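Local structure of branched-chain-amino-acid aminotransferase (Pseudomonas aeruginosa, 6NST) at residues M184-D187 with Y191-E194. The protein probably catalyses the reversible transfer of the amino group of leucine, isoleucine and valine to 2-oxoglutarate, using pyridoxal 5'-phosphate as cofactor. The protein carries 1 engineered substitution. Numbering follows the deposited sequence.
Sequences MMLD and YVAE
Met-185 and Asp-187 clasp Tyr-191, Ala-193 and Glu-194 through three backbone hydrogen bonds of an antiparallel hairpin: Met-185 N to Glu-194 O (2.7 Å), Ala-193 N to Met-185 O (2.9 Å) and Asp-187 N to Tyr-191 O (2.9 Å). Ala-193 and Glu-194 lie opposite the single residue Met-185, and the helix-like psi of Ala-193 (-62°) beside an extended Glu-194 is that of a classic-type beta bulge. Leu-186 and Val-192 make a non-hydrogen-bonded pair, and the CA of Leu-186 leans on Tyr-191 O in a C-H...O contact. At the turn, the Asp-187 carboxylate reaches across: OD1 takes the N-H of Tyr-191 on its syn side (2.7 Å), though the donor lies well out of the carboxylate plane and the bond is bent. CG sits between the backbone N and carbonyl carbon (chi1 60°), which folds the group back over the turn, where OD1 also receives weak bonds from Glu-189 N and Gly-190 N. The carboxylate stands nearly perpendicular to the Tyr-191 ring, whose edge faces OD1; Arg-240 makes a cation-pi contact with this ring. A water donates to Val-192 O and, weakly, to Asp-187 OD2. Farther along, Val-192 CG1 touches Met-184 SD and CG (both 4.0 Å), while CG2 meets Met-184 CE (3.9 Å) and Leu-186 CD2. Glu-194, the second bulge residue, forms a salt bridge from OE2 to Arg-149 NE and a hydrogen bond from OE1 to Leu-217 N; its side chain is about 9 Å from that of Lys-160, the probable cofactor-binding lysine, which carries no cofactor here. This bulged hairpin belongs to the mixed sheet of a class IV aminotransferase, and the position of Glu-194 is consistent with its being the glutamate that, in relatives, meets the cofactor's pyridine nitrogen.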
loop_
_atom_site.group_PDB
_atom_site.type_symbol
_atom_site.label_atom_id
_atom_site.label_comp_id
_atom_site.label_asym_id
_atom_site.label_seq_id
_atom_site.Cartn_x
_atom_site.Cartn_y
_atom_site.Cartn_z
ATOM N N MET A 184 4.071 15.325 -14.035
ATOM C CA MET A 184 5.019 14.332 -13.550
ATOM C C MET A 184 4.240 13.307 -12.736
ATOM O O MET A 184 3.555 13.666 -11.773
ATOM C CB MET A 184 6.123 14.979 -12.707
ATOM C CG MET A 184 7.288 14.045 -12.377
ATOM S SD MET A 184 8.673 14.829 -11.515
ATOM C CE MET A 184 7.983 15.096 -9.884
ATOM N N MET A 185 4.340 12.039 -13.127
ATOM C CA MET A 185 3.552 10.974 -12.517
ATOM C C MET A 185 4.325 10.297 -11.394
ATOM O O MET A 185 5.529 10.049 -11.511
ATOM C CB MET A 185 3.160 9.922 -13.557
ATOM C CG MET A 185 2.622 10.482 -14.857
ATOM S SD MET A 185 1.079 11.369 -14.631
ATOM C CE MET A 185 0.080 10.130 -13.812
ATOM N N LEU A 186 3.618 9.978 -10.314
ATOM C CA LEU A 186 4.162 9.201 -9.210
ATOM C C LEU A 186 3.510 7.825 -9.182
ATOM O O LEU A 186 2.305 7.697 -9.421
ATOM C CB LEU A 186 3.938 9.906 -7.869
ATOM C CG LEU A 186 4.316 11.386 -7.784
ATOM C CD1 LEU A 186 3.935 11.940 -6.426
ATOM C CD2 LEU A 186 5.803 11.592 -8.048
ATOM N N ASP A 187 4.309 6.800 -8.884
ATOM C CA ASP A 187 3.809 5.436 -8.797
ATOM C C ASP A 187 2.990 5.265 -7.513
ATOM O O ASP A 187 2.952 6.162 -6.668
ATOM C CB ASP A 187 4.976 4.444 -8.872
ATOM C CG ASP A 187 5.984 4.622 -7.748
ATOM O OD1 ASP A 187 5.740 5.420 -6.820
ATOM O OD2 ASP A 187 7.038 3.954 -7.801
ATOM N N TYR A 191 6.991 7.385 -5.554
ATOM C CA TYR A 191 8.219 7.723 -6.255
ATOM C C TYR A 191 7.916 8.191 -7.676
ATOM O O TYR A 191 6.854 7.911 -8.236
ATOM C CB TYR A 191 9.168 6.522 -6.277
ATOM C CG TYR A 191 9.593 6.087 -4.893
ATOM C CD1 TYR A 191 8.858 5.146 -4.186
ATOM C CD2 TYR A 191 10.715 6.635 -4.284
ATOM C CE1 TYR A 191 9.232 4.752 -2.918
ATOM C CE2 TYR A 191 11.101 6.245 -3.012
ATOM C CZ TYR A 191 10.353 5.303 -2.336
ATOM O OH TYR A 191 10.718 4.908 -1.073
ATOM N N VAL A 192 8.875 8.914 -8.255
ATOM C CA VAL A 192 8.712 9.441 -9.604
ATOM C C VAL A 192 8.763 8.301 -10.610
ATOM O O VAL A 192 9.663 7.451 -10.567
ATOM C CB VAL A 192 9.789 10.495 -9.903
ATOM C CG1 VAL A 192 9.680 10.980 -11.342
ATOM C CG2 VAL A 192 9.669 11.661 -8.935
ATOM N N ALA A 193 7.796 8.274 -11.524
ATOM C CA ALA A 193 7.739 7.262 -12.570
ATOM C C ALA A 193 8.088 7.836 -13.938
ATOM O O ALA A 193 9.078 7.423 -14.549
ATOM C CB ALA A 193 6.346 6.617 -12.600
ATOM N N GLU A 194 7.306 8.790 -14.427
ATOM C CA GLU A 194 7.463 9.309 -15.781
ATOM C C GLU A 194 6.593 10.553 -15.918
ATOM O O GLU A 194 5.915 10.970 -14.973
ATOM C CB GLU A 194 7.080 8.249 -16.817
ATOM C CG GLU A 194 5.742 7.578 -16.533
ATOM C CD GLU A 194 5.413 6.475 -17.521
ATOM O OE1 GLU A 194 6.096 6.379 -18.563
ATOM O OE2 GLU A 194 4.470 5.701 -17.252
HETATM O O HOH W 1 8.755 4.784 -10.498
#